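Local coordinates for protein GH127 beta-L-arabinofuranoside (Geobacillus stearothermophilus, PDB 4QK0) that probably hydrolyses terminal beta-L-arabinofuranosyl residues from arabinose-containing sugars, as a glycoside hydrolase of family 127, at residues G484-G489 / K511-I516; R268-Y273 / S337-F342; Y88-K93 / V152-A157. All coordinates share one frame; numbering follows the deposited sequence.

Contact 1. Residues G484-G489 / K511-I516; sequences GLRIPG and KGYAYI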
loop_
_atom_site.group_PDB
_atom_site.type_symbol
_atom_site.label_atom_id
_atom_site.label_comp_id
_atom_site.label_asym_id
_atom_site.label_seq_id
_atom_site.Cartn_x
_atom_site.Cartn_y
_atom_site.Cartn_z
ATOM N N GLY A 484 -40.813 -1.899 -21.118
ATOM C CA GLY A 484 -39.557 -1.099 -21.068
ATOM C C GLY A 484 -38.343 -2.015 -21.052
ATOM O O GLY A 484 -38.196 -2.789 -20.140
ATOM N N LEU A 485 -37.542 -1.985 -22.093
ATOM C CA LEU A 485 -36.390 -2.886 -22.218
ATOM C C LEU A 485 -35.038 -2.156 -22.097
ATOM O O LEU A 485 -34.776 -1.282 -22.887
ATOM C CB LEU A 485 -36.452 -3.603 -23.553
ATOM C CG LEU A 485 -37.812 -4.260 -23.837
ATOM C CD1 LEU A 485 -37.806 -4.865 -25.217
ATOM C CD2 LEU A 485 -38.149 -5.321 -22.845
ATOM N N ARG A 486 -34.215 -2.507 -21.104
ATOM C CA ARG A 486 -32.914 -1.861 -20.961
ATOM C C ARG A 486 -32.027 -2.171 -22.143
ATOM O O ARG A 486 -31.888 -3.310 -22.576
ATOM C CB ARG A 486 -32.179 -2.296 -19.710
ATOM C CG ARG A 486 -30.744 -1.716 -19.653
ATOM C CD ARG A 486 -30.079 -1.974 -18.336
ATOM N NE ARG A 486 -29.913 -3.403 -18.130
ATOM C CZ ARG A 486 -28.796 -4.106 -18.333
ATOM N NH1 ARG A 486 -27.651 -3.536 -18.741
ATOM N NH2 ARG A 486 -28.842 -5.388 -18.111
ATOM N N ILE A 487 -31.455 -1.126 -22.696
ATOM C CA ILE A 487 -30.454 -1.290 -23.739
ATOM C C ILE A 487 -29.087 -1.155 -23.013
ATOM O O ILE A 487 -28.736 -0.042 -22.560
ATOM C CB ILE A 487 -30.628 -0.248 -24.860
ATOM C CG1 ILE A 487 -32.059 -0.278 -25.404
ATOM C CG2 ILE A 487 -29.651 -0.532 -25.996
ATOM C CD1 ILE A 487 -32.555 -1.643 -25.865
ATOM N N PRO A 488 -28.361 -2.272 -22.836
ATOM C CA PRO A 488 -27.159 -2.216 -21.961
ATOM C C PRO A 488 -26.127 -1.245 -22.454
ATOM O O PRO A 488 -25.869 -1.157 -23.659
ATOM C CB PRO A 488 -26.597 -3.625 -22.041
ATOM C CG PRO A 488 -27.813 -4.472 -22.370
ATOM C CD PRO A 488 -28.571 -3.630 -23.345
ATOM N N GLY A 489 -25.681 -0.413 -21.530
ATOM C CA GLY A 489 -24.684 0.618 -21.832
ATOM C C GLY A 489 -23.415 0.048 -22.441
ATOM O O GLY A 489 -22.747 0.752 -23.148
ATOM N N LYS A 511 -33.261 7.364 -21.793
ATOM C CA LYS A 511 -32.345 7.059 -20.682
ATOM C C LYS A 511 -32.048 5.582 -20.567
ATOM O O LYS A 511 -32.276 4.977 -19.520
ATOM C CB LYS A 511 -32.916 7.564 -19.379
ATOM C CG LYS A 511 -33.021 9.069 -19.361
ATOM C CD LYS A 511 -33.547 9.540 -18.025
ATOM C CE LYS A 511 -33.285 11.021 -17.869
ATOM N NZ LYS A 511 -33.602 11.416 -16.479
ATOM N N GLY A 512 -31.641 5.002 -21.683
ATOM C CA GLY A 512 -31.223 3.618 -21.735
ATOM C C GLY A 512 -32.294 2.564 -21.678
ATOM O O GLY A 512 -31.965 1.387 -21.604
ATOM N N TYR A 513 -33.568 2.947 -21.780
ATOM C CA TYR A 513 -34.687 1.963 -21.882
ATOM C C TYR A 513 -35.434 2.207 -23.175
ATOM O O TYR A 513 -35.776 3.330 -23.489
ATOM C CB TYR A 513 -35.652 2.048 -20.688
ATOM C CG TYR A 513 -35.142 1.320 -19.476
ATOM C CD1 TYR A 513 -34.226 1.927 -18.614
ATOM C CD2 TYR A 513 -35.500 -0.008 -19.225
ATOM C CE1 TYR A 513 -33.742 1.281 -17.498
ATOM C CE2 TYR A 513 -34.963 -0.694 -18.151
ATOM C CZ TYR A 513 -34.072 -0.039 -17.288
ATOM O OH TYR A 513 -33.572 -0.685 -16.186
ATOM N N ALA A 514 -35.680 1.148 -23.941
ATOM C CA ALA A 514 -36.574 1.238 -25.115
ATOM C C ALA A 514 -38.039 1.019 -24.642
ATOM O O ALA A 514 -38.357 -0.024 -24.040
ATOM C CB ALA A 514 -36.191 0.182 -26.147
ATOM N N TYR A 515 -38.882 2.022 -24.857
ATOM C CA TYR A 515 -40.281 1.944 -24.478
ATOM C C TYR A 515 -41.132 1.467 -25.642
ATOM O O TYR A 515 -41.338 2.182 -26.615
ATOM C CB TYR A 515 -40.751 3.289 -24.008
ATOM C CG TYR A 515 -40.159 3.659 -22.691
ATOM C CD1 TYR A 515 -38.857 4.136 -22.603
ATOM C CD2 TYR A 515 -40.909 3.570 -21.512
ATOM C CE1 TYR A 515 -38.317 4.525 -21.388
ATOM C CE2 TYR A 515 -40.377 3.945 -20.309
ATOM C CZ TYR A 515 -39.069 4.409 -20.267
ATOM O OH TYR A 515 -38.547 4.772 -19.079
ATOM N N ILE A 516 -41.576 0.222 -25.557
ATOM C CA ILE A 516 -42.417 -0.357 -26.573
ATOM C C ILE A 516 -43.895 -0.462 -26.155
ATOM O O ILE A 516 -44.289 -1.349 -25.358
ATOM C CB ILE A 516 -41.904 -1.727 -26.956
ATOM C CG1 ILE A 516 -40.428 -1.608 -27.335
ATOM C CG2 ILE A 516 -42.755 -2.290 -28.121
ATOM C CD1 ILE A 516 -39.822 -2.920 -27.738
#

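Contact 2. Residues R268-Y273 / S337-F342; sequences RALYMY and SIALVF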
loop_
_atom_site.group_PDB
_atom_site.type_symbol
_atom_site.label_atom_id
_atom_site.label_comp_id
_atom_site.label_asym_id
_atom_site.label_seq_id
_atom_site.Cartn_x
_atom_site.Cartn_y
_atom_site.Cartn_z
ATOM N N ARG A 268 -21.348 0.805 4.913
ATOM C CA ARG A 268 -22.085 1.787 5.665
ATOM C C ARG A 268 -22.640 2.855 4.713
ATOM O O ARG A 268 -23.849 3.189 4.741
ATOM C CB ARG A 268 -21.217 2.458 6.702
ATOM C CG ARG A 268 -21.013 1.649 7.960
ATOM C CD ARG A 268 -20.094 2.373 8.968
ATOM N NE ARG A 268 -20.009 1.695 10.251
ATOM C CZ ARG A 268 -19.349 0.560 10.469
ATOM N NH1 ARG A 268 -18.684 -0.020 9.501
ATOM N NH2 ARG A 268 -19.406 -0.014 11.655
ATOM N N ALA A 269 -21.789 3.371 3.839
ATOM C CA ALA A 269 -22.203 4.434 2.949
ATOM C C ALA A 269 -23.323 3.970 2.030
ATOM O O ALA A 269 -24.282 4.718 1.787
ATOM C CB ALA A 269 -21.020 4.942 2.123
ATOM N N LEU A 270 -23.142 2.805 1.429
ATOM C CA LEU A 270 -24.067 2.382 0.420
ATOM C C LEU A 270 -25.427 1.975 1.039
ATOM O O LEU A 270 -26.438 2.171 0.404
ATOM C CB LEU A 270 -23.497 1.244 -0.383
ATOM C CG LEU A 270 -22.256 1.570 -1.231
ATOM C CD1 LEU A 270 -21.765 0.313 -1.871
ATOM C CD2 LEU A 270 -22.483 2.568 -2.301
ATOM N N TYR A 271 -25.425 1.444 2.255
ATOM C CA TYR A 271 -26.669 1.212 2.959
ATOM C C TYR A 271 -27.399 2.540 3.240
ATOM O O TYR A 271 -28.618 2.625 3.149
ATOM C CB TYR A 271 -26.438 0.478 4.276
ATOM C CG TYR A 271 -26.207 -0.995 4.205
ATOM C CD1 TYR A 271 -26.102 -1.673 3.000
ATOM C CD2 TYR A 271 -26.105 -1.749 5.387
ATOM C CE1 TYR A 271 -25.877 -3.065 2.949
ATOM C CE2 TYR A 271 -25.852 -3.127 5.335
ATOM C CZ TYR A 271 -25.733 -3.776 4.121
ATOM O OH TYR A 271 -25.505 -5.147 4.062
HETATM N N MSE A 272 -26.641 3.566 3.570
HETATM C CA MSE A 272 -27.206 4.871 3.812
HETATM C C MSE A 272 -27.779 5.412 2.534
HETATM O O MSE A 272 -28.915 5.888 2.518
HETATM C CB MSE A 272 -26.219 5.868 4.369
HETATM C CG MSE A 272 -26.881 7.188 4.809
HETATM SE SE MSE A 272 -25.546 8.434 5.503
HETATM C CE MSE A 272 -24.692 8.712 3.765
ATOM N N TYR A 273 -27.046 5.305 1.446
ATOM C CA TYR A 273 -27.548 5.819 0.194
ATOM C C TYR A 273 -28.776 5.091 -0.225
ATOM O O TYR A 273 -29.654 5.653 -0.903
ATOM C CB TYR A 273 -26.515 5.760 -0.925
ATOM C CG TYR A 273 -25.145 6.401 -0.594
ATOM C CD1 TYR A 273 -25.008 7.415 0.328
ATOM C CD2 TYR A 273 -23.998 5.949 -1.240
ATOM C CE1 TYR A 273 -23.771 7.985 0.594
ATOM C CE2 TYR A 273 -22.758 6.522 -0.977
ATOM C CZ TYR A 273 -22.648 7.522 -0.054
ATOM O OH TYR A 273 -21.404 8.051 0.176
ATOM N N SER A 337 -20.180 -4.622 -2.661
ATOM C CA SER A 337 -20.678 -4.797 -4.002
ATOM C C SER A 337 -22.153 -5.274 -3.972
ATOM O O SER A 337 -22.963 -4.826 -4.786
ATOM C CB SER A 337 -19.813 -5.755 -4.791
ATOM O OG SER A 337 -18.691 -5.057 -5.284
ATOM N N ILE A 338 -22.493 -6.115 -2.992
ATOM C CA ILE A 338 -23.855 -6.482 -2.739
ATOM C C ILE A 338 -24.635 -5.227 -2.396
ATOM O O ILE A 338 -25.742 -4.994 -2.891
ATOM C CB ILE A 338 -23.922 -7.497 -1.593
ATOM C CG1 ILE A 338 -23.271 -8.818 -2.002
ATOM C CG2 ILE A 338 -25.348 -7.700 -1.128
ATOM C CD1 ILE A 338 -23.108 -9.775 -0.828
ATOM N N ALA A 339 -24.089 -4.393 -1.513
ATOM C CA ALA A 339 -24.805 -3.162 -1.118
ATOM C C ALA A 339 -25.014 -2.231 -2.324
ATOM O O ALA A 339 -26.028 -1.543 -2.421
ATOM C CB ALA A 339 -24.040 -2.423 -0.060
ATOM N N LEU A 340 -24.076 -2.236 -3.261
ATOM C CA LEU A 340 -24.260 -1.419 -4.447
ATOM C C LEU A 340 -25.461 -1.927 -5.239
ATOM O O LEU A 340 -26.244 -1.163 -5.774
ATOM C CB LEU A 340 -23.018 -1.424 -5.277
ATOM C CG LEU A 340 -22.968 -0.716 -6.622
ATOM C CD1 LEU A 340 -23.328 0.759 -6.479
ATOM C CD2 LEU A 340 -21.582 -0.870 -7.220
ATOM N N VAL A 341 -25.611 -3.227 -5.315
ATOM C CA VAL A 341 -26.764 -3.772 -6.004
ATOM C C VAL A 341 -28.080 -3.266 -5.353
ATOM O O VAL A 341 -29.002 -2.855 -6.065
ATOM C CB VAL A 341 -26.745 -5.292 -6.007
ATOM C CG1 VAL A 341 -28.061 -5.852 -6.581
ATOM C CG2 VAL A 341 -25.561 -5.796 -6.838
ATOM N N PHE A 342 -28.156 -3.313 -4.033
ATOM C CA PHE A 342 -29.345 -2.830 -3.321
ATOM C C PHE A 342 -29.606 -1.361 -3.681
ATOM O O PHE A 342 -30.749 -0.974 -3.908
ATOM C CB PHE A 342 -29.245 -2.924 -1.800
ATOM C CG PHE A 342 -29.018 -4.314 -1.249
ATOM C CD1 PHE A 342 -29.496 -5.448 -1.893
ATOM C CD2 PHE A 342 -28.329 -4.478 -0.055
ATOM C CE1 PHE A 342 -29.286 -6.722 -1.351
ATOM C CE2 PHE A 342 -28.124 -5.761 0.505
ATOM C CZ PHE A 342 -28.615 -6.881 -0.147
#

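Contact 3. Residues Y88-K93 / V152-A157; sequences YLLETK and VAYFRA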
loop_
_atom_site.group_PDB
_atom_site.type_symbol
_atom_site.label_atom_id
_atom_site.label_comp_id
_atom_site.label_asym_id
_atom_site.label_seq_id
_atom_site.Cartn_x
_atom_site.Cartn_y
_atom_site.Cartn_z
ATOM N N TYR A 88 -36.080 -16.324 1.030
ATOM C CA TYR A 88 -36.047 -16.260 -0.432
ATOM C C TYR A 88 -35.961 -17.635 -1.031
ATOM O O TYR A 88 -36.496 -17.874 -2.130
ATOM C CB TYR A 88 -34.893 -15.392 -0.953
ATOM C CG TYR A 88 -34.915 -13.963 -0.444
ATOM C CD1 TYR A 88 -36.084 -13.225 -0.429
ATOM C CD2 TYR A 88 -33.757 -13.351 -0.000
ATOM C CE1 TYR A 88 -36.104 -11.905 0.016
ATOM C CE2 TYR A 88 -33.764 -12.043 0.469
ATOM C CZ TYR A 88 -34.939 -11.321 0.467
ATOM O OH TYR A 88 -34.944 -10.039 0.945
ATOM N N LEU A 89 -35.260 -18.542 -0.354
ATOM C CA LEU A 89 -35.173 -19.905 -0.878
ATOM C C LEU A 89 -36.553 -20.568 -0.919
ATOM O O LEU A 89 -36.893 -21.278 -1.884
ATOM C CB LEU A 89 -34.216 -20.744 -0.055
ATOM C CG LEU A 89 -32.753 -20.385 -0.358
ATOM C CD1 LEU A 89 -31.856 -21.154 0.597
ATOM C CD2 LEU A 89 -32.348 -20.700 -1.761
ATOM N N LEU A 90 -37.328 -20.341 0.134
ATOM C CA LEU A 90 -38.672 -20.884 0.228
ATOM C C LEU A 90 -39.649 -20.330 -0.786
ATOM O O LEU A 90 -40.621 -20.998 -1.067
ATOM C CB LEU A 90 -39.240 -20.677 1.627
ATOM C CG LEU A 90 -38.501 -21.402 2.753
ATOM C CD1 LEU A 90 -39.055 -21.028 4.110
ATOM C CD2 LEU A 90 -38.548 -22.918 2.586
ATOM N N GLU A 91 -39.429 -19.127 -1.318
ATOM C CA GLU A 91 -40.243 -18.609 -2.427
ATOM C C GLU A 91 -40.080 -19.427 -3.685
ATOM O O GLU A 91 -40.974 -19.428 -4.513
ATOM C CB GLU A 91 -39.851 -17.181 -2.815
ATOM C CG GLU A 91 -40.311 -16.088 -1.875
ATOM C CD GLU A 91 -40.072 -14.678 -2.412
ATOM O OE1 GLU A 91 -39.099 -14.472 -3.174
ATOM O OE2 GLU A 91 -40.860 -13.755 -2.069
ATOM N N THR A 92 -38.924 -20.049 -3.893
ATOM C CA THR A 92 -38.666 -20.748 -5.153
ATOM C C THR A 92 -38.659 -22.271 -4.994
ATOM O O THR A 92 -38.413 -22.978 -5.942
ATOM C CB THR A 92 -37.326 -20.304 -5.810
ATOM O OG1 THR A 92 -36.207 -20.704 -5.000
ATOM C CG2 THR A 92 -37.295 -18.797 -6.030
ATOM N N LYS A 93 -38.900 -22.774 -3.790
ATOM C CA LYS A 93 -39.023 -24.212 -3.574
ATOM C C LYS A 93 -39.361 -24.452 -2.119
ATOM O O LYS A 93 -38.525 -24.218 -1.225
ATOM C CB LYS A 93 -37.732 -24.956 -3.922
ATOM C CG LYS A 93 -37.871 -26.467 -3.783
ATOM C CD LYS A 93 -36.556 -27.214 -3.950
ATOM C CE LYS A 93 -36.508 -28.299 -2.834
ATOM N NZ LYS A 93 -36.599 -29.697 -3.343
ATOM N N VAL A 152 -39.746 -9.283 7.172
ATOM C CA VAL A 152 -40.481 -8.858 5.980
ATOM C C VAL A 152 -40.392 -9.925 4.902
ATOM O O VAL A 152 -41.410 -10.345 4.317
ATOM C CB VAL A 152 -39.964 -7.509 5.425
ATOM C CG1 VAL A 152 -40.585 -7.189 4.059
ATOM C CG2 VAL A 152 -40.277 -6.402 6.395
ATOM N N ALA A 153 -39.173 -10.368 4.633
ATOM C CA ALA A 153 -38.978 -11.362 3.607
ATOM C C ALA A 153 -39.720 -12.674 3.909
ATOM O O ALA A 153 -40.215 -13.332 2.997
ATOM C CB ALA A 153 -37.491 -11.648 3.393
ATOM N N TYR A 154 -39.670 -13.086 5.159
ATOM C CA TYR A 154 -40.237 -14.341 5.562
ATOM C C TYR A 154 -41.778 -14.258 5.438
ATOM O O TYR A 154 -42.410 -15.202 5.018
ATOM C CB TYR A 154 -39.779 -14.696 7.002
ATOM C CG TYR A 154 -40.050 -16.134 7.350
ATOM C CD1 TYR A 154 -39.224 -17.140 6.879
ATOM C CD2 TYR A 154 -41.169 -16.503 8.108
ATOM C CE1 TYR A 154 -39.474 -18.470 7.154
ATOM C CE2 TYR A 154 -41.427 -17.830 8.401
ATOM C CZ TYR A 154 -40.574 -18.811 7.919
ATOM O OH TYR A 154 -40.794 -20.152 8.173
ATOM N N PHE A 155 -42.359 -13.112 5.774
ATOM C CA PHE A 155 -43.781 -12.913 5.540
ATOM C C PHE A 155 -44.198 -13.019 4.072
ATOM O O PHE A 155 -45.150 -13.720 3.726
ATOM C CB PHE A 155 -44.221 -11.572 6.075
ATOM C CG PHE A 155 -45.659 -11.297 5.805
ATOM C CD1 PHE A 155 -46.644 -12.113 6.370
ATOM C CD2 PHE A 155 -46.040 -10.279 4.959
ATOM C CE1 PHE A 155 -47.982 -11.906 6.101
ATOM C CE2 PHE A 155 -47.384 -10.054 4.693
ATOM C CZ PHE A 155 -48.348 -10.859 5.268
ATOM N N ARG A 156 -43.480 -12.344 3.210
ATOM C CA ARG A 156 -43.782 -12.344 1.784
ATOM C C ARG A 156 -43.642 -13.707 1.224
ATOM O O ARG A 156 -44.364 -14.040 0.298
ATOM C CB ARG A 156 -42.867 -11.378 0.987
ATOM C CG ARG A 156 -43.142 -9.944 1.349
ATOM C CD ARG A 156 -42.402 -8.913 0.526
ATOM N NE ARG A 156 -43.364 -7.829 0.405
ATOM C CZ ARG A 156 -43.099 -6.537 0.441
ATOM N NH1 ARG A 156 -41.844 -6.113 0.573
ATOM N NH2 ARG A 156 -44.126 -5.685 0.325
ATOM N N ALA A 157 -42.733 -14.505 1.771
ATOM C CA ALA A 157 -42.503 -15.850 1.233
ATOM C C ALA A 157 -43.479 -16.892 1.728
ATOM O O ALA A 157 -43.788 -17.829 1.012
ATOM C CB ALA A 157 -41.085 -16.337 1.589
HETATM O O HOH W 1 -39.634 -12.879 0.433
#

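Contact 1. Residues G484-G489 / K511-I516
Leu485 and Ala514 face each other as a hydrogen-bonded antiparallel pair. Leu485 N donates to Ala514 O at 2.9 Å, nearly straight (170° at the hydrogen) and in the plane of the carbonyl. The return bond, Ala514 N to Leu485 O at 2.8 Å, arrives from above the acceptor's plane, as does Ile487 N to Gly512 O at 2.8 Å, which carries the ladder past the end of the strands. Gly512 sits there with positive phi (75°), a conformation that favours glycine. The face bearing Arg486 and Tyr513 holds the next layer. CG of Tyr513 lies anti to its carbonyl carbon, laying the ring alongside the neighbouring strand so that Arg486 CB rests over one face, 4.0 Å from the ring centroid, in a CH-pi contact. Strand 479-486 pairs antiparallel with 513-517 and parallel with 436-438, within the mixed sheet of the GH127 middle domain. On the face carrying Leu485 and Ala514, the Leu485 and Ile516 side chains cross obliquely, CD1 to CD1 at 3.8 Å, and Ile487 CD1 reaches Ala514 CB at 4.1 Å. An alanine in place of Tyr513, lacking the ring and the hydroxyl that bonds His439 ND1, would probably leave Arg486 less tightly packed and less well fixed. Farther out, Arg486 bends at chi3 to give NE to His439 O and form salt bridges with Asp358 and Glu361 of helix 354-365, tying the sheet to the helical domain.

Contact 2. Residues R268-Y273 / S337-F342
Tyr271 leaves its helix with CG anti to the carbonyl carbon (chi1 -78°), and that torsion swings the ring across to helix 334-350, although its CB is not aimed there. One bond beyond CG the contact begins: CD1 lies 3.8 Å from Ala339 CB. The next ring atom, CE1, comes closest of all, 3.6 Å from the same methyl, and also meets Phe342 CD2 at 4.1 Å. CE1 stands at the edge of the Phe342 ring, near its plane; the two side chains lie side by side and point the same way. Asn416 and Arg419 of helix 413-422 also touch the Tyr271 side chain, and Arg419 touches Phe342 too, so a third helix packs on this aromatic pair.

Leu270 fills the other half of the interface. Its CB points at the opposing helix and meets Ala339 CB at 3.7 Å, while CD1, set by an anti chi2 of 176°, comes within 3.7 Å of Leu340 N and 4.0 Å of Leu340 CB. Ala339 is therefore held between Leu270 CB and atoms CD1 and CE1 of Tyr271, and its small methyl lets the CA atoms of Leu270 and Ala339 come within 5.8 Å. No hydrogen bond crosses between the segments; the joint is apolar and buried, its backbone polar atoms largely engaged within each helix.

The short helical segments run nearly parallel, 10° apart with axes 8.6 Å from each other, and helix 286-302 lies between them in sequence. Near-parallel helices with another helix between them in sequence are consistent with adjacent inner helices of an (alpha/alpha)6 barrel, the fold expected of this six-hairpin catalytic domain.

Contact 3. Residues Y88-K93 / V152-A157
Two tyrosine rings line the interface between the nearly parallel helices 76-92 and 140-158. The Tyr88 ring is met by the methyl of Ala153, whose CB lies 3.7 Å from Tyr88 CE1, while His426 brings a second ring to it with the planes steeply inclined, about 80°. The Tyr88 hydroxyl is hydrogen-bonded to Glu84 OE2, one turn back. The Tyr154 ring receives Leu90 CD1 at 4.0 Å from its CE1, the two side chains crossing obliquely. Tyr154 has CG anti to the backbone N (chi1 -166°), which sends the ring toward helix 96-112, where its hydroxyl bonds Asp103. Glu91 lays its aliphatic part on Ala157, CG to CB 3.6 Å, and extends onward to a carboxylate. There a water donates to Ala153 O at 2.7 Å and, more weakly, to Glu91 OE2 at 2.9 Å; Ala153 O also accepts Ala157 N along its helix. A water that gives its hydrogens to both sides suits an ionised Glu91. Arg156 NE stands 6.9 Å from Glu91 OE2, so its charge would probably favour that state only through space; between these two segments the contact is apolar packing supplemented by a water bridge.

In the fold
Contacts 2 and 3 both lie in the helical catalytic domain and join helices that run almost parallel, with centres 22 Å apart and nearest atoms about 7 Å apart; they probably represent different steps round one barrel. Contact 1 belongs to the middle domain's sheet, its centre 24 Å from that of contact 2 and 30 Å from that of contact 3. Helix 354-365 links it to contact 2: it takes the charge of Arg486 and also packs against Leu340 and Val341. Helix 334-350 carries Cys335 just before segment 337-342; its disulfide with Cys412, seen in another structure, is absent here. Zinc-bound cysteines form the catalytic site in GH127 relatives, so contact 2 probably lies close to it.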